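PDB 2YJ3: copper-transporting ATPase from Sulfolobus solfataricus, which probably couples ATP hydrolysis to the transport of copper or related heavy-metal ions across the cell membrane, this piece being its catalytic domain. Local coordinates for residues G101-D105 / K106-V110; N241-G244 / T245-L249. The protein carries 1 engineered substitution. All blocks are in the same frame, centred on the assembly; numbering follows the deposited sequence.

Both contacts are local, each within one continuous run of chain. Their centres lie about 44 Å apart, on opposite sides of the chain's centre. Contact 1 is the tip of the hairpin of strands 98-103 and 106-111, in the antiparallel sheet where P-type ATPases have their nucleotide-binding domain. Contact 2 is the first turns of helix 243-250, which packs on the mixed sheet of the haloacid dehalogenase-like part. They share no strand or helix. In contact 1, Ile103 and Ile108 are buried while the turn is exposed. In contact 2, Ile243 and Leu246 are buried. Contact 1 is held by four backbone bonds between strands. Contact 2 combines helical backbone bonds with a weaker side-chain cap.

Contact 1: G101-D105 / K106-V110; sequences GKISD and KIIEV
Gly101, Lys102 and Ile103 pair with Ile108, Ile107 and Lys106 in a beta hairpin with a two-residue loop. Ser104 and Asp105 fill the corners of a type I' turn from Ile103 to Lys106. The hairpin belongs to the antiparallel sheet of the nucleotide-binding part.

Backbone bonds set the register. Gly101 and Ile108 form one hydrogen-bonded pair, with Ile108 N 2.7 Å from Gly101 O and Gly101 N 2.9 Å from Ile108 O. Ile103 and Lys106 form the other, with Ile103 N 2.8 Å from Lys106 O. The return bond, from Lys106 N to Ile103 O, closes the turn. Lys102 and Ile107 make the non-hydrogen-bonded pair between them. Here Lys102 CA lies 3.3 Å from Lys106 O, a CA-H...O contact.

Apolar contacts differ on the two faces. On one, CD1 of Ile108 reaches CB of Ile103 at 4.0 Å. Both also touch helix 53-63, Ile103 on Tyr58 and Ser61 and Ile108 on Val62. The Ile108 side chain lies about 8 Å from that of Glu63, which binds nucleotide.

The Lys106 chain passes Ser104 O, with CD 3.5 Å from it, then leads away to bond Tyr58 OH through NZ. With an alanine here, the Tyr58 hydroxyl would probably lose its lysine partner, and the alkyl chain beside Ser104 O would be gone.

On the other face, Lys102 runs out with CG anti to the backbone N (chi1 178°) and bends only at its last torsion. It crosses the Ile107 side chain at a slant, with Ile107 CD1 3.8 Å from Lys102 CB.

Contact 2: N241-G244 / T245-L249; sequences NDIG and TLLGL
Asp242 and Thr245 meet side chain to side chain at the start of helix 243-250. Asp242 is the N-cap residue. Its side chain crosses that of Thr245 at an angle, and each carboxylate oxygen has a partner on the threonine. OD2 accepts a weak hydrogen bond from Thr245 OG1 at 2.8 Å. OD1 takes the capping bond from Thr245 N, which is nearly straight at 169° but long and weak at 3.5 Å. The carboxylate gets there because CG stands anti to the backbone N of Asp242 (chi1 -159°), which puts it beside the carbonyl carbon, on the side where Thr245 N and OG1 lie. A negative charge at this end would probably be favoured by the helix dipole. The N of Asp242 is itself bonded to Ser240 OG.

Ile243 and Leu247, one helical turn apart, lie side by side and point the same way. CG2 of Ile243 touches CD1 of Leu247 at 3.6 Å. The same CD1 also rests 3.3 Å from Ile243 O. That carbonyl accepts from Leu247 N at 2.7 Å, and Leu246 N adds a weak bond to it. Gly248 N continues the helical pattern to Gly244 O at 2.6 Å.

The apolar side chains fasten the helix to the mixed sheet. Ile243 and Leu247 both touch Phe33 on strand 30-34. Ile243 also meets Met223, and Leu246 meets Val221, both on strand 219-223. Leu247 reaches Asp143 and Lys147 of helix 142-149, while Thr245 and Leu246 lie against Met14 in a loop.

Contact 1: G101-D105 / K106-V110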
ATOM      1  N   GLY A 101      -3.554 -17.768 -17.439  1.00 39.04           N
ATOM      2  CA  GLY A 101      -3.276 -19.192 -17.351  1.00 37.46           C
ATOM      3  C   GLY A 101      -4.336 -20.046 -18.018  1.00 39.07           C
ATOM      4  O   GLY A 101      -5.419 -19.570 -18.345  1.00 34.10           O
ATOM      5  N   LYS A 102      -4.033 -21.324 -18.198  1.00 39.36           N
ATOM      6  CA  LYS A 102      -4.978 -22.243 -18.816  1.00 44.12           C
ATOM      7  C   LYS A 102      -5.493 -23.283 -17.828  1.00 44.99           C
ATOM      8  O   LYS A 102      -4.719 -23.909 -17.106  1.00 43.48           O
ATOM      9  CB  LYS A 102      -4.334 -22.923 -20.029  1.00 49.06           C
ATOM     10  CG  LYS A 102      -5.204 -23.952 -20.750  1.00 51.41           C
ATOM     11  CD  LYS A 102      -4.598 -24.249 -22.137  1.00 60.69           C
ATOM     12  CE  LYS A 102      -4.925 -25.654 -22.642  1.00 61.83           C
ATOM     13  NZ  LYS A 102      -4.251 -26.725 -21.850  1.00 53.18           N
ATOM     14  N   ILE A 103      -6.809 -23.455 -17.808  1.00 42.49           N
ATOM     15  CA  ILE A 103      -7.456 -24.428 -16.943  1.00 40.95           C
ATOM     16  C   ILE A 103      -8.556 -25.077 -17.761  1.00 45.47           C
ATOM     17  O   ILE A 103      -9.298 -24.382 -18.471  1.00 43.42           O
ATOM     18  CB  ILE A 103      -8.128 -23.746 -15.728  1.00 38.14           C
ATOM     19  CG1 ILE A 103      -7.149 -22.864 -14.956  1.00 39.21           C
ATOM     20  CG2 ILE A 103      -8.802 -24.769 -14.813  1.00 33.76           C
ATOM     21  CD1 ILE A 103      -7.824 -22.128 -13.797  1.00 40.70           C
ATOM     22  N   SER A 104      -8.660 -26.399 -17.660  1.00 41.50           N
ATOM     23  CA  SER A 104      -9.669 -27.167 -18.387  1.00 48.61           C
ATOM     24  C   SER A 104      -9.843 -26.706 -19.833  1.00 51.90           C
ATOM     25  O   SER A 104     -10.962 -26.424 -20.272  1.00 51.72           O
ATOM     26  CB  SER A 104     -11.013 -27.134 -17.651  1.00 52.26           C
ATOM     27  OG  SER A 104     -10.992 -27.981 -16.506  1.00 53.22           O
ATOM     28  N   ASP A 105      -8.730 -26.634 -20.559  1.00 55.42           N
ATOM     29  CA  ASP A 105      -8.721 -26.234 -21.975  1.00 63.67           C
ATOM     30  C   ASP A 105      -9.155 -24.792 -22.213  1.00 52.81           C
ATOM     31  O   ASP A 105      -9.284 -24.371 -23.358  1.00 50.23           O
ATOM     32  CB  ASP A 105      -9.606 -27.156 -22.822  1.00 73.72           C
ATOM     33  CG  ASP A 105      -9.135 -28.595 -22.813  1.00 85.96           C
ATOM     34  OD1 ASP A 105      -7.912 -28.835 -22.666  1.00 86.61           O
ATOM     35  OD2 ASP A 105      -9.997 -29.488 -22.962  1.00 92.22           O
ATOM     36  N   LYS A 106      -9.406 -24.054 -21.136  1.00 48.02           N
ATOM     37  CA  LYS A 106      -9.872 -22.670 -21.227  1.00 47.74           C
ATOM     38  C   LYS A 106      -8.794 -21.671 -20.804  1.00 45.59           C
ATOM     39  O   LYS A 106      -8.048 -21.906 -19.846  1.00 49.56           O
ATOM     40  CB  LYS A 106     -11.128 -22.471 -20.364  1.00 48.48           C
ATOM     41  CG  LYS A 106     -12.447 -22.701 -21.095  1.00 55.69           C
ATOM     42  CD  LYS A 106     -13.248 -23.843 -20.490  1.00 56.48           C
ATOM     43  CE  LYS A 106     -13.379 -23.691 -18.982  1.00 58.56           C
ATOM     44  NZ  LYS A 106     -14.807 -23.766 -18.530  1.00 59.90           N
ATOM     45  N   ILE A 107      -8.737 -20.539 -21.492  1.00 40.58           N
ATOM     46  CA  ILE A 107      -7.772 -19.505 -21.146  1.00 38.23           C
ATOM     47  C   ILE A 107      -8.382 -18.492 -20.189  1.00 34.42           C
ATOM     48  O   ILE A 107      -9.362 -17.820 -20.509  1.00 31.35           O
ATOM     49  CB  ILE A 107      -7.251 -18.765 -22.397  1.00 40.19           C
ATOM     50  CG1 ILE A 107      -6.551 -19.739 -23.347  1.00 41.83           C
ATOM     51  CG2 ILE A 107      -6.299 -17.640 -22.002  1.00 42.13           C
ATOM     52  CD1 ILE A 107      -5.413 -20.514 -22.711  1.00 41.53           C
ATOM     53  N   ILE A 108      -7.778 -18.365 -19.019  1.00 29.60           N
ATOM     54  CA  ILE A 108      -8.290 -17.450 -18.008  1.00 28.04           C
ATOM     55  C   ILE A 108      -7.339 -16.293 -17.772  1.00 29.77           C
ATOM     56  O   ILE A 108      -6.138 -16.489 -17.638  1.00 31.30           O
ATOM     57  CB  ILE A 108      -8.555 -18.163 -16.656  1.00 37.08           C
ATOM     58  CG1 ILE A 108      -9.829 -19.008 -16.736  1.00 41.54           C
ATOM     59  CG2 ILE A 108      -8.769 -17.128 -15.554  1.00 34.07           C
ATOM     60  CD1 ILE A 108      -9.628 -20.354 -17.330  1.00 48.59           C
ATOM     61  N   GLU A 109      -7.886 -15.087 -17.726  1.00 30.51           N
ATOM     62  CA  GLU A 109      -7.112 -13.884 -17.457  1.00 30.41           C
ATOM     63  C   GLU A 109      -7.757 -13.101 -16.349  1.00 34.35           C
ATOM     64  O   GLU A 109      -8.976 -12.907 -16.349  1.00 32.94           O
ATOM     65  CB  GLU A 109      -7.092 -12.975 -18.684  1.00 32.26           C
ATOM     66  CG  GLU A 109      -6.472 -13.578 -19.893  1.00 43.83           C
ATOM     67  CD  GLU A 109      -6.453 -12.590 -21.052  1.00 56.92           C
ATOM     68  OE1 GLU A 109      -7.482 -12.479 -21.765  1.00 57.54           O
ATOM     69  OE2 GLU A 109      -5.416 -11.909 -21.220  1.00 56.97           O
ATOM     70  N   VAL A 110      -6.945 -12.630 -15.414  1.00 31.79           N
ATOM     71  CA  VAL A 110      -7.429 -11.751 -14.356  1.00 28.73           C
ATOM     72  C   VAL A 110      -6.640 -10.452 -14.449  1.00 33.95           C
ATOM     73  O   VAL A 110      -5.423 -10.447 -14.312  1.00 36.42           O
ATOM     74  CB  VAL A 110      -7.268 -12.393 -12.970  1.00 28.68           C
ATOM     75  CG1 VAL A 110      -7.914 -11.522 -11.901  1.00 25.59           C
ATOM     76  CG2 VAL A 110      -7.866 -13.791 -12.963  1.00 27.34           C
TER

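Contact 2: N241-G244 / T245-L249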
ATOM      1  N   ASN A 241       6.022  -2.538  11.512  1.00 49.01           N
ATOM      2  CA  ASN A 241       4.868  -1.991  10.814  1.00 45.61           C
ATOM      3  C   ASN A 241       4.005  -1.203  11.776  1.00 44.26           C
ATOM      4  O   ASN A 241       2.841  -0.915  11.498  1.00 49.26           O
ATOM      5  CB  ASN A 241       4.050  -3.093  10.158  1.00 46.36           C
ATOM      6  CG  ASN A 241       4.725  -3.661   8.941  1.00 51.62           C
ATOM      7  OD1 ASN A 241       5.022  -2.933   7.992  1.00 45.00           O
ATOM      8  ND2 ASN A 241       4.983  -4.968   8.956  1.00 56.25           N
ATOM      9  N   ASP A 242       4.599  -0.838  12.905  1.00 41.02           N
ATOM     10  CA  ASP A 242       3.890  -0.105  13.943  1.00 47.15           C
ATOM     11  C   ASP A 242       3.963   1.395  13.685  1.00 43.60           C
ATOM     12  O   ASP A 242       4.882   2.066  14.168  1.00 38.18           O
ATOM     13  CB  ASP A 242       4.495  -0.432  15.310  1.00 50.20           C
ATOM     14  CG  ASP A 242       3.548  -0.142  16.442  1.00 60.94           C
ATOM     15  OD1 ASP A 242       2.544   0.558  16.201  1.00 57.03           O
ATOM     16  OD2 ASP A 242       3.804  -0.616  17.575  1.00 72.35           O
ATOM     17  N   ILE A 243       3.003   1.925  12.924  1.00 41.25           N
ATOM     18  CA  ILE A 243       3.026   3.350  12.605  1.00 37.17           C
ATOM     19  C   ILE A 243       2.710   4.192  13.825  1.00 35.01           C
ATOM     20  O   ILE A 243       3.240   5.294  13.982  1.00 39.99           O
ATOM     21  CB  ILE A 243       2.022   3.760  11.506  1.00 43.63           C
ATOM     22  CG1 ILE A 243       1.792   2.643  10.496  1.00 50.72           C
ATOM     23  CG2 ILE A 243       2.526   4.998  10.800  1.00 42.69           C
ATOM     24  CD1 ILE A 243       2.420   2.925   9.134  1.00 51.44           C
ATOM     25  N   GLY A 244       1.820   3.691  14.672  1.00 40.72           N
ATOM     26  CA  GLY A 244       1.434   4.419  15.870  1.00 47.80           C
ATOM     27  C   GLY A 244       2.667   4.790  16.671  1.00 49.87           C
ATOM     28  O   GLY A 244       2.866   5.946  17.048  1.00 52.15           O
ATOM     29  N   THR A 245       3.509   3.796  16.909  1.00 45.46           N
ATOM     30  CA  THR A 245       4.748   3.989  17.638  1.00 48.35           C
ATOM     31  C   THR A 245       5.689   4.957  16.919  1.00 51.18           C
ATOM     32  O   THR A 245       6.497   5.644  17.547  1.00 55.49           O
ATOM     33  CB  THR A 245       5.434   2.635  17.879  1.00 50.87           C
ATOM     34  OG1 THR A 245       4.614   1.845  18.753  1.00 51.78           O
ATOM     35  CG2 THR A 245       6.812   2.823  18.510  1.00 51.89           C
ATOM     36  N   LEU A 246       5.591   5.018  15.599  1.00 44.44           N
ATOM     37  CA  LEU A 246       6.400   5.978  14.862  1.00 42.69           C
ATOM     38  C   LEU A 246       5.846   7.373  15.080  1.00 43.56           C
ATOM     39  O   LEU A 246       6.594   8.331  15.292  1.00 43.63           O
ATOM     40  CB  LEU A 246       6.413   5.654  13.371  1.00 41.43           C
ATOM     41  CG  LEU A 246       7.077   6.730  12.522  1.00 44.51           C
ATOM     42  CD1 LEU A 246       8.544   6.839  12.900  1.00 47.94           C
ATOM     43  CD2 LEU A 246       6.931   6.382  11.054  1.00 48.18           C
ATOM     44  N   LEU A 247       4.523   7.478  15.026  1.00 46.33           N
ATOM     45  CA  LEU A 247       3.848   8.757  15.168  1.00 49.20           C
ATOM     46  C   LEU A 247       3.933   9.193  16.619  1.00 55.52           C
ATOM     47  O   LEU A 247       3.933  10.386  16.930  1.00 58.42           O
ATOM     48  CB  LEU A 247       2.389   8.648  14.713  1.00 51.36           C
ATOM     49  CG  LEU A 247       2.098   8.777  13.214  1.00 55.45           C
ATOM     50  CD1 LEU A 247       3.192   8.128  12.381  1.00 55.83           C
ATOM     51  CD2 LEU A 247       0.724   8.208  12.857  1.00 54.15           C
ATOM     52  N   GLY A 248       4.012   8.211  17.509  1.00 59.09           N
ATOM     53  CA  GLY A 248       4.240   8.486  18.913  1.00 60.73           C
ATOM     54  C   GLY A 248       5.550   9.229  19.040  1.00 62.80           C
ATOM     55  O   GLY A 248       5.592  10.346  19.547  1.00 65.92           O
ATOM     56  N   LEU A 249       6.619   8.604  18.556  1.00 64.01           N
ATOM     57  CA  LEU A 249       7.938   9.221  18.551  1.00 65.33           C
ATOM     58  C   LEU A 249       7.856  10.644  18.002  1.00 71.48           C
ATOM     59  O   LEU A 249       8.197  11.605  18.695  1.00 76.10           O
ATOM     60  CB  LEU A 249       8.914   8.386  17.710  1.00 63.90           C
ATOM     61  CG  LEU A 249      10.414   8.720  17.763  1.00 65.76           C
ATOM     62  CD1 LEU A 249      11.181   7.881  16.760  1.00 61.28           C
ATOM     63  CD2 LEU A 249      10.705  10.205  17.523  1.00 69.58           C
TER